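Local coordinates for protein CobC (Shigella flexneri 2a, PDB 6NRU) that probably removes the phosphate from adenosylcobalamin 5'-phosphate to give adenosylcobalamin, and from alpha-ribazole 5'-phosphate, in the assembly of the nucleotide loop of vitamin B12, at residues R5-R10 against W181-I186; F50-C55 against Q145-V150; F174-G179 against V195-A200. All coordinates share one frame; numbering follows the deposited sequence.

In the fold
All three contacts reach the six-stranded mixed sheet of the histidine phosphatase fold. Contact 2 pairs strands 52-55 and 146-151. Contact 1 pairs strand 5-10 with strand 181-187. Strands 146-151 and 5-10 are neighbours, so these two contacts touch, with centres about 9 Å apart. Contact 3, at the sheet margin, joins the loop 174-179 to the end of edge strand 190-198. Its centre is about 10 Å from that of contact 1 and about 17 Å from that of contact 2. Along the chain, contact 2 falls between the two segments of contact 1, while the segments of contacts 1 and 3 alternate. Contacts 1 and 3 meet where Arg10, next to His11, bonds to Val176 in the loop carrying Gln178.

Contact 1: R5-R10 against W181-I186; sequences RLWLIR and WSAIDI. With SO4 (sulfate ion), chain N.
Four backbone hydrogen bonds join strands 5-10 and 181-186, which run antiparallel at 155° in the mixed sheet of the histidine phosphatase fold. Leu6 and Ile184 form one hydrogen-bonded pair, Leu8 and Ser182 the other. The bond from Leu8 N to Ser182 O measures 2.6 Å, and its donor lies above the carbonyl plane. On the other edge of strand 5-10, strand 146-151 continues the sheet.

The charged contact is between Arg5 and Asp185. The Arg5 chain starts with CG anti to the backbone N and bends at chi3 (-80°). This turns the guanidinium side-on to the carboxylate. Arg5 NH1 reaches Asp185 OD2 at 3.0 Å, on its syn lone pair. Arg5 NE meets the same Asp185 OD2 at 3.2 Å, from above the carboxylate plane. Both nitrogens thus grip one oxygen. Ala183 CB lies over one face of the guanidinium, 3.7 Å from Arg5 NH2.

Aromatic packing shares this face of the sheet. Trp7 and Trp181 lie side by side with their six-membered rings oblique, planes 38° apart. Trp7 CZ3 touches Trp181 CZ3 at 3.5 Å. Arg5 CD sits over the rim of one Trp7 ring face. The indole nitrogens bond elsewhere, Trp7 NE1 to Asn146 and Trp181 NE1 to Ala200.

The other face is mostly aliphatic. Leu6 CB packs against Ile184 CG2 at 3.8 Å, and Leu6 CD1 meets Ile186 CD1 at 3.7 Å. Ser182 also lies there, its OG hydrogen-bonded to Asn197 N. Helix 153-163 touches Leu6, Leu8 and Ile186.

Past the paired region, the extended Arg10 chain lets Arg10 NH2 hydrogen-bond to a sulfate ion, probably from the crystallisation liquor. An anion held by Arg10, at the end of the strand leading to the probable phosphohistidine His11, and by Asn17 and Arg60 is consistent with a phosphate-binding pocket.

Contact 2: F50-C55 against Q145-V150; sequences FDLVLC and QNILIV
Strands 52-55 and 146-150 form a parallel pair in the mixed sheet of the histidine phosphatase fold, with axes 20° apart. The tight part is the buried strand region. Leu54 bonds through both its N-H and its carbonyl: Leu54 N donates to Leu148 O at 2.9 Å, nearly along the C=O axis, and Leu54 O accepts from Val150 N. Leu148 N bonds to Leu52 O.

On one face, Ile147 CG2 lies against Leu54 CG at 3.7 Å and Leu52 CD2 at 3.9 Å. Ile147 and Leu52 point the same way, while Leu54 crosses obliquely. On the other face, Phe50 crosses Leu148, with Phe50 CD1 3.6 Å from Leu148 CB. Phe50 also meets Trp7 edge-to-face. Cys55 and Val150 share this face. The Val150 side chain comes to about 5 Å from that of His11, the probable phosphohistidine.

The solvent side, at exposed Gln145 and partly exposed Asp51, has little apolar packing and is held mainly by polar bonds. Asp51 holds its CG in the crowded position between the backbone N and the carbonyl carbon (chi1 42°). Its carboxylate then faces two successive peptide N-H groups, each on a syn lone pair: Gln145 N to Asp51 OD1 at 2.8 Å, and Asn146 N to Asp51 OD2 at 3.0 Å.

Contact 3: F174-G179 against V195-A200; sequences FRVDQG and VLNSRA. With SO4 (sulfate ion), chain M.
A G1 beta bulge at Asn197 and Ser198, facing Trp181, breaks the strand here and sets Asn197 against the loop 174-179. Asn197 has its CG anti to the carbonyl carbon (chi1 -63°), and its amide reaches two backbone groups of the loop. Asn197 ND2 donates to Arg175 O at 2.7 Å, almost straight and nearly along the C=O axis. Asn197 OD1 accepts from Asp177 N at 2.8 Å, with the donor above the amide carbonyl plane.

The Asp177 side chain crosses that of Asn197 at about a right angle. Its carboxylate nevertheless stacks on the amide, the planes 15° apart and Asp177 CG 3.8 Å from Asn197 CG.

Arg199 extends from CG to NE along the next part of the loop. One face of its guanidinium lies on Gly179 C, and NH2 makes a weak bond to Gln178 O. The Gln178 side chain leaves the backbone away from 195-200, and Gln178 NE2 bonds to Asn17 OD1. The Gln178 side chain is about 4 Å from that of His11, the probable phosphohistidine, so this loop runs beside the probable active site.

A water at the guanidinium edge joins Asp177 to Arg199. Arg199 NH1 donates to O1 of a second sulfate (chain M), probably from the crystallisation liquor, at 2.9 Å.

Contact 1: R5-R10 against W181-I186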
loop_
_atom_site.group_PDB
_atom_site.type_symbol
_atom_site.label_atom_id
_atom_site.label_comp_id
_atom_site.label_asym_id
_atom_site.label_seq_id
_atom_site.Cartn_x
_atom_site.Cartn_y
_atom_site.Cartn_z
ATOM N N ARG A 5 14.639 -6.763 5.721
ATOM C CA ARG A 5 13.792 -7.049 4.571
ATOM C C ARG A 5 12.368 -6.604 4.861
ATOM O O ARG A 5 11.800 -6.958 5.899
ATOM C CB ARG A 5 13.798 -8.534 4.215
ATOM C CG ARG A 5 12.720 -8.895 3.209
ATOM C CD ARG A 5 12.831 -10.331 2.769
ATOM N NE ARG A 5 13.861 -10.519 1.757
ATOM C CZ ARG A 5 13.815 -11.461 0.824
ATOM N NH1 ARG A 5 14.796 -11.569 -0.063
ATOM N NH2 ARG A 5 12.786 -12.297 0.780
ATOM N N LEU A 6 11.794 -5.838 3.939
ATOM C CA LEU A 6 10.401 -5.420 4.017
ATOM C C LEU A 6 9.565 -6.351 3.152
ATOM O O LEU A 6 9.784 -6.440 1.939
ATOM C CB LEU A 6 10.239 -3.971 3.560
ATOM C CG LEU A 6 11.296 -2.998 4.087
ATOM C CD1 LEU A 6 11.083 -1.613 3.509
ATOM C CD2 LEU A 6 11.273 -2.958 5.609
ATOM N N TRP A 7 8.628 -7.056 3.775
ATOM C CA TRP A 7 7.671 -7.876 3.047
ATOM C C TRP A 7 6.435 -7.028 2.782
ATOM O O TRP A 7 5.760 -6.599 3.724
ATOM C CB TRP A 7 7.320 -9.136 3.836
ATOM C CG TRP A 7 8.518 -9.963 4.211
ATOM C CD1 TRP A 7 9.423 -9.698 5.200
ATOM C CD2 TRP A 7 8.943 -11.189 3.601
ATOM N NE1 TRP A 7 10.381 -10.680 5.242
ATOM C CE2 TRP A 7 10.108 -11.609 4.271
ATOM C CE3 TRP A 7 8.449 -11.972 2.551
ATOM C CZ2 TRP A 7 10.790 -12.778 3.926
ATOM C CZ3 TRP A 7 9.127 -13.131 2.212
ATOM C CH2 TRP A 7 10.284 -13.522 2.896
ATOM N N LEU A 8 6.152 -6.771 1.510
ATOM C CA LEU A 8 5.093 -5.852 1.116
ATOM C C LEU A 8 3.852 -6.634 0.710
ATOM O O LEU A 8 3.930 -7.548 -0.118
ATOM C CB LEU A 8 5.558 -4.960 -0.037
ATOM C CG LEU A 8 6.950 -4.347 0.136
ATOM C CD1 LEU A 8 7.334 -3.497 -1.064
ATOM C CD2 LEU A 8 7.019 -3.527 1.418
ATOM N N ILE A 9 2.712 -6.271 1.292
ATOM C CA ILE A 9 1.423 -6.862 0.950
ATOM C C ILE A 9 0.419 -5.734 0.767
ATOM O O ILE A 9 0.209 -4.931 1.683
ATOM C CB ILE A 9 0.928 -7.846 2.022
ATOM C CG1 ILE A 9 1.745 -9.137 1.988
ATOM C CG2 ILE A 9 -0.554 -8.145 1.828
ATOM C CD1 ILE A 9 1.194 -10.223 2.891
ATOM N N ARG A 10 -0.192 -5.670 -0.410
ATOM C CA ARG A 10 -1.316 -4.782 -0.653
ATOM C C ARG A 10 -2.600 -5.494 -0.252
ATOM O O ARG A 10 -2.735 -6.704 -0.446
ATOM C CB ARG A 10 -1.363 -4.369 -2.126
ATOM C CG ARG A 10 -2.612 -3.613 -2.554
ATOM C CD ARG A 10 -2.684 -3.552 -4.072
ATOM N NE ARG A 10 -3.894 -2.907 -4.572
ATOM C CZ ARG A 10 -4.224 -2.859 -5.858
ATOM N NH1 ARG A 10 -3.435 -3.417 -6.766
ATOM N NH2 ARG A 10 -5.340 -2.254 -6.240
ATOM N N TRP A 181 2.526 -10.943 -2.850
ATOM C CA TRP A 181 3.433 -10.365 -1.871
ATOM C C TRP A 181 4.749 -10.020 -2.552
ATOM O O TRP A 181 5.153 -10.666 -3.525
ATOM C CB TRP A 181 3.671 -11.318 -0.692
ATOM C CG TRP A 181 4.287 -12.622 -1.094
ATOM C CD1 TRP A 181 3.629 -13.760 -1.468
ATOM C CD2 TRP A 181 5.687 -12.925 -1.169
ATOM N NE1 TRP A 181 4.534 -14.751 -1.770
ATOM C CE2 TRP A 181 5.802 -14.264 -1.594
ATOM C CE3 TRP A 181 6.852 -12.193 -0.916
ATOM C CZ2 TRP A 181 7.036 -14.885 -1.772
ATOM C CZ3 TRP A 181 8.076 -12.814 -1.093
ATOM C CH2 TRP A 181 8.158 -14.147 -1.517
ATOM N N SER A 182 5.407 -8.984 -2.037
ATOM C CA SER A 182 6.692 -8.527 -2.543
ATOM C C SER A 182 7.666 -8.374 -1.382
ATOM O O SER A 182 7.269 -8.314 -0.216
ATOM C CB SER A 182 6.558 -7.197 -3.291
ATOM O OG SER A 182 5.502 -7.253 -4.229
ATOM N N ALA A 183 8.954 -8.303 -1.712
ATOM C CA ALA A 183 9.979 -8.134 -0.694
ATOM C C ALA A 183 11.121 -7.294 -1.249
ATOM O O ALA A 183 11.532 -7.472 -2.399
ATOM C CB ALA A 183 10.506 -9.486 -0.196
ATOM N N ILE A 184 11.599 -6.374 -0.424
ATOM C CA ILE A 184 12.711 -5.513 -0.739
ATOM C C ILE A 184 13.733 -5.512 0.396
ATOM O O ILE A 184 13.368 -5.327 1.533
ATOM C CB ILE A 184 12.238 -4.092 -1.050
ATOM C CG1 ILE A 184 13.409 -3.130 -1.028
ATOM C CG2 ILE A 184 11.141 -3.664 -0.099
ATOM C CD1 ILE A 184 13.406 -2.184 -2.184
ATOM N N ASP A 185 15.013 -5.693 0.074
ATOM C CA ASP A 185 16.069 -5.729 1.076
ATOM C C ASP A 185 16.777 -4.384 1.144
ATOM O O ASP A 185 17.035 -3.756 0.114
ATOM C CB ASP A 185 17.085 -6.828 0.757
ATOM C CG ASP A 185 16.723 -8.158 1.385
ATOM O OD1 ASP A 185 16.698 -8.242 2.632
ATOM O OD2 ASP A 185 16.464 -9.121 0.631
ATOM N N ILE A 186 17.091 -3.945 2.360
ATOM C CA ILE A 186 17.817 -2.701 2.582
ATOM C C ILE A 186 19.010 -2.989 3.478
ATOM O O ILE A 186 18.858 -3.580 4.552
ATOM C CB ILE A 186 16.932 -1.613 3.215
ATOM C CG1 ILE A 186 15.585 -1.529 2.505
ATOM C CG2 ILE A 186 17.636 -0.273 3.163
ATOM C CD1 ILE A 186 14.610 -0.599 3.187
HETATM S S SO4 N . -7.003 0.696 -4.583
HETATM O O1 SO4 N . -6.367 1.999 -4.745
HETATM O O2 SO4 N . -8.271 0.681 -5.306
HETATM O O3 SO4 N . -6.128 -0.344 -5.113
HETATM O O4 SO4 N . -7.247 0.441 -3.166
#

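Contact 2: F50-C55 against Q145-V150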
loop_
_atom_site.group_PDB
_atom_site.type_symbol
_atom_site.label_atom_id
_atom_site.label_comp_id
_atom_site.label_asym_id
_atom_site.label_seq_id
_atom_site.Cartn_x
_atom_site.Cartn_y
_atom_site.Cartn_z
ATOM N N PHE A 50 8.315 -13.333 10.785
ATOM C CA PHE A 50 8.273 -11.893 10.977
ATOM C C PHE A 50 8.555 -11.541 12.434
ATOM O O PHE A 50 8.304 -12.330 13.351
ATOM C CB PHE A 50 6.911 -11.330 10.571
ATOM C CG PHE A 50 6.499 -11.672 9.166
ATOM C CD1 PHE A 50 6.987 -10.950 8.091
ATOM C CD2 PHE A 50 5.612 -12.709 8.925
ATOM C CE1 PHE A 50 6.604 -11.260 6.803
ATOM C CE2 PHE A 50 5.225 -13.023 7.637
ATOM C CZ PHE A 50 5.721 -12.298 6.575
ATOM N N ASP A 51 9.090 -10.341 12.637
ATOM C CA ASP A 51 9.273 -9.786 13.968
ATOM C C ASP A 51 8.620 -8.421 14.117
ATOM O O ASP A 51 8.721 -7.816 15.192
ATOM C CB ASP A 51 10.766 -9.692 14.315
ATOM C CG ASP A 51 11.605 -9.190 13.159
ATOM O OD1 ASP A 51 12.850 -9.240 13.263
ATOM O OD2 ASP A 51 11.022 -8.744 12.148
ATOM N N LEU A 52 7.950 -7.925 13.079
ATOM C CA LEU A 52 7.292 -6.630 13.137
ATOM C C LEU A 52 6.257 -6.557 12.024
ATOM O O LEU A 52 6.486 -7.067 10.926
ATOM C CB LEU A 52 8.302 -5.484 13.001
ATOM C CG LEU A 52 7.752 -4.076 13.234
ATOM C CD1 LEU A 52 7.192 -3.939 14.648
ATOM C CD2 LEU A 52 8.827 -3.038 12.975
ATOM N N VAL A 53 5.120 -5.931 12.316
ATOM C CA VAL A 53 4.077 -5.692 11.325
ATOM C C VAL A 53 3.719 -4.213 11.369
ATOM O O VAL A 53 3.354 -3.690 12.427
ATOM C CB VAL A 53 2.827 -6.554 11.567
ATOM C CG1 VAL A 53 1.748 -6.201 10.554
ATOM C CG2 VAL A 53 3.172 -8.035 11.489
ATOM N N LEU A 54 3.834 -3.541 10.230
ATOM C CA LEU A 54 3.425 -2.152 10.080
ATOM C C LEU A 54 2.251 -2.103 9.114
ATOM O O LEU A 54 2.326 -2.655 8.011
ATOM C CB LEU A 54 4.577 -1.288 9.568
ATOM C CG LEU A 54 5.928 -1.481 10.261
ATOM C CD1 LEU A 54 6.996 -0.627 9.600
ATOM C CD2 LEU A 54 5.824 -1.156 11.741
ATOM N N CYS A 55 1.173 -1.449 9.526
ATOM C CA CYS A 55 -0.082 -1.487 8.794
ATOM C C CYS A 55 -0.664 -0.086 8.685
ATOM O O CYS A 55 -0.446 0.765 9.551
ATOM C CB CYS A 55 -1.080 -2.428 9.485
ATOM S SG CYS A 55 -2.630 -2.677 8.617
ATOM N N GLN A 145 14.412 -7.717 11.499
ATOM C CA GLN A 145 14.940 -8.411 10.332
ATOM C C GLN A 145 13.910 -8.654 9.242
ATOM O O GLN A 145 14.243 -8.559 8.059
ATOM C CB GLN A 145 15.551 -9.755 10.750
ATOM C CG GLN A 145 16.928 -9.641 11.395
ATOM C CD GLN A 145 17.237 -10.796 12.335
ATOM O OE1 GLN A 145 17.825 -10.606 13.400
ATOM N NE2 GLN A 145 16.843 -12.002 11.940
ATOM N N ASN A 146 12.665 -8.970 9.601
ATOM C CA ASN A 146 11.616 -9.290 8.629
ATOM C C ASN A 146 10.357 -8.517 9.004
ATOM O O ASN A 146 9.515 -9.005 9.761
ATOM C CB ASN A 146 11.358 -10.793 8.574
ATOM C CG ASN A 146 12.532 -11.561 8.000
ATOM O OD1 ASN A 146 12.692 -11.659 6.783
ATOM N ND2 ASN A 146 13.365 -12.108 8.879
ATOM N N ILE A 147 10.228 -7.315 8.454
ATOM C CA ILE A 147 9.103 -6.433 8.727
ATOM C C ILE A 147 8.079 -6.608 7.616
ATOM O O ILE A 147 8.396 -6.434 6.433
ATOM C CB ILE A 147 9.557 -4.969 8.834
ATOM C CG1 ILE A 147 10.726 -4.849 9.815
ATOM C CG2 ILE A 147 8.397 -4.079 9.242
ATOM C CD1 ILE A 147 11.365 -3.481 9.841
ATOM N N LEU A 148 6.852 -6.960 7.992
ATOM C CA LEU A 148 5.751 -7.069 7.046
ATOM C C LEU A 148 4.997 -5.747 6.993
ATOM O O LEU A 148 4.633 -5.192 8.036
ATOM C CB LEU A 148 4.801 -8.198 7.446
ATOM C CG LEU A 148 3.454 -8.210 6.722
ATOM C CD1 LEU A 148 3.628 -8.553 5.244
ATOM C CD2 LEU A 148 2.486 -9.166 7.397
ATOM N N ILE A 149 4.761 -5.250 5.782
ATOM C CA ILE A 149 4.063 -3.988 5.568
ATOM C C ILE A 149 2.767 -4.278 4.825
ATOM O O ILE A 149 2.791 -4.808 3.707
ATOM C CB ILE A 149 4.926 -2.984 4.791
ATOM C CG1 ILE A 149 6.172 -2.627 5.599
ATOM C CG2 ILE A 149 4.118 -1.740 4.452
ATOM C CD1 ILE A 149 6.987 -1.511 4.990
ATOM N N VAL A 150 1.642 -3.930 5.443
ATOM C CA VAL A 150 0.320 -4.085 4.844
ATOM C C VAL A 150 -0.193 -2.690 4.519
ATOM O O VAL A 150 -0.478 -1.895 5.424
ATOM C CB VAL A 150 -0.649 -4.830 5.773
ATOM C CG1 VAL A 150 -1.945 -5.143 5.043
ATOM C CG2 VAL A 150 -0.006 -6.103 6.311
#

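Contact 3: F174-G179 against V195-A200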
loop_
_atom_site.group_PDB
_atom_site.type_symbol
_atom_site.label_atom_id
_atom_site.label_comp_id
_atom_site.label_asym_id
_atom_site.label_seq_id
_atom_site.Cartn_x
_atom_site.Cartn_y
_atom_site.Cartn_z
ATOM N N PHE A 174 6.145 -0.106 -11.068
ATOM C CA PHE A 174 6.014 -1.222 -10.126
ATOM C C PHE A 174 4.577 -1.270 -9.621
ATOM O O PHE A 174 4.289 -0.828 -8.507
ATOM C CB PHE A 174 6.998 -1.085 -8.960
ATOM C CG PHE A 174 8.347 -0.578 -9.358
ATOM C CD1 PHE A 174 9.342 -1.459 -9.747
ATOM C CD2 PHE A 174 8.626 0.778 -9.336
ATOM C CE1 PHE A 174 10.589 -0.996 -10.114
ATOM C CE2 PHE A 174 9.870 1.249 -9.702
ATOM C CZ PHE A 174 10.853 0.361 -10.090
ATOM N N ARG A 175 3.676 -1.820 -10.428
ATOM C CA ARG A 175 2.316 -2.041 -9.960
ATOM C C ARG A 175 2.297 -3.181 -8.949
ATOM O O ARG A 175 2.807 -4.273 -9.217
ATOM C CB ARG A 175 1.391 -2.347 -11.134
ATOM C CG ARG A 175 0.724 -1.116 -11.726
ATOM C CD ARG A 175 -0.729 -1.391 -12.089
ATOM N NE ARG A 175 -0.878 -1.871 -13.462
ATOM C CZ ARG A 175 -1.276 -3.097 -13.791
ATOM N NH1 ARG A 175 -1.572 -3.980 -12.846
ATOM N NH2 ARG A 175 -1.384 -3.438 -15.068
ATOM N N VAL A 176 1.714 -2.927 -7.780
ATOM C CA VAL A 176 1.639 -3.908 -6.701
ATOM C C VAL A 176 0.256 -4.543 -6.729
ATOM O O VAL A 176 -0.760 -3.847 -6.610
ATOM C CB VAL A 176 1.933 -3.266 -5.338
ATOM C CG1 VAL A 176 1.740 -4.279 -4.224
ATOM C CG2 VAL A 176 3.350 -2.708 -5.315
ATOM N N ASP A 177 0.218 -5.865 -6.867
ATOM C CA ASP A 177 -1.001 -6.612 -7.139
ATOM C C ASP A 177 -1.639 -7.152 -5.864
ATOM O O ASP A 177 -0.984 -7.337 -4.836
ATOM C CB ASP A 177 -0.715 -7.771 -8.093
ATOM C CG ASP A 177 -0.406 -7.303 -9.489
ATOM O OD1 ASP A 177 -0.297 -6.076 -9.696
ATOM O OD2 ASP A 177 -0.277 -8.162 -10.383
ATOM N N GLN A 178 -2.939 -7.417 -5.959
ATOM C CA GLN A 178 -3.696 -8.004 -4.866
ATOM C C GLN A 178 -3.585 -9.523 -4.909
ATOM O O GLN A 178 -3.505 -10.131 -5.978
ATOM C CB GLN A 178 -5.162 -7.574 -4.933
ATOM C CG GLN A 178 -5.366 -6.085 -4.666
ATOM C CD GLN A 178 -6.793 -5.632 -4.895
ATOM O OE1 GLN A 178 -7.450 -6.063 -5.844
ATOM N NE2 GLN A 178 -7.280 -4.746 -4.031
ATOM N N GLY A 179 -3.570 -10.132 -3.727
ATOM C CA GLY A 179 -3.332 -11.555 -3.622
ATOM C C GLY A 179 -1.888 -11.963 -3.795
ATOM O O GLY A 179 -1.606 -13.164 -3.879
ATOM N N VAL A 195 11.697 -9.560 -4.757
ATOM C CA VAL A 195 10.491 -10.266 -5.180
ATOM C C VAL A 195 9.394 -9.239 -5.422
ATOM O O VAL A 195 9.217 -8.310 -4.628
ATOM C CB VAL A 195 10.029 -11.305 -4.134
ATOM C CG1 VAL A 195 8.714 -11.929 -4.558
ATOM C CG2 VAL A 195 11.082 -12.381 -3.927
ATOM N N LEU A 196 8.657 -9.404 -6.517
ATOM C CA LEU A 196 7.543 -8.517 -6.828
ATOM C C LEU A 196 6.358 -9.354 -7.280
ATOM O O LEU A 196 6.467 -10.110 -8.249
ATOM C CB LEU A 196 7.920 -7.495 -7.906
ATOM C CG LEU A 196 6.891 -6.384 -8.134
ATOM C CD1 LEU A 196 6.836 -5.444 -6.945
ATOM C CD2 LEU A 196 7.198 -5.609 -9.401
ATOM N N ASN A 197 5.241 -9.224 -6.565
ATOM C CA ASN A 197 3.959 -9.811 -6.952
ATOM C C ASN A 197 4.062 -11.328 -7.111
ATOM O O ASN A 197 3.716 -11.899 -8.145
ATOM C CB ASN A 197 3.426 -9.156 -8.228
ATOM C CG ASN A 197 3.135 -7.685 -8.040
ATOM O OD1 ASN A 197 2.648 -7.274 -6.991
ATOM N ND2 ASN A 197 3.434 -6.885 -9.056
ATOM N N SER A 198 4.538 -11.975 -6.055
ATOM C CA SER A 198 4.638 -13.423 -6.041
ATOM C C SER A 198 3.381 -14.045 -5.450
ATOM O O SER A 198 2.727 -13.471 -4.576
ATOM C CB SER A 198 5.858 -13.878 -5.242
ATOM O OG SER A 198 5.832 -15.280 -5.038
ATOM N N ARG A 199 3.044 -15.232 -5.951
ATOM C CA ARG A 199 2.006 -16.070 -5.363
ATOM C C ARG A 199 2.570 -17.407 -4.901
ATOM O O ARG A 199 1.814 -18.362 -4.706
ATOM C CB ARG A 199 0.862 -16.290 -6.352
ATOM C CG ARG A 199 -0.017 -15.075 -6.554
ATOM C CD ARG A 199 -0.936 -15.253 -7.747
ATOM N NE ARG A 199 -1.320 -13.967 -8.318
ATOM C CZ ARG A 199 -2.390 -13.275 -7.943
ATOM N NH1 ARG A 199 -3.188 -13.747 -6.993
ATOM N NH2 ARG A 199 -2.661 -12.108 -8.514
ATOM N N ALA A 200 3.885 -17.492 -4.731
ATOM C CA ALA A 200 4.534 -18.701 -4.256
ATOM C C ALA A 200 4.717 -18.651 -2.743
ATOM O O ALA A 200 4.516 -17.621 -2.096
ATOM C CB ALA A 200 5.882 -18.891 -4.949
HETATM S S SO4 M . -7.071 -14.154 -6.817
HETATM O O1 SO4 M . -5.988 -13.351 -6.256
HETATM O O2 SO4 M . -7.962 -13.293 -7.587
HETATM O O3 SO4 M . -6.514 -15.178 -7.695
HETATM O O4 SO4 M . -7.825 -14.794 -5.742
HETATM O O HOH W 1 -1.826 -10.160 -10.745
#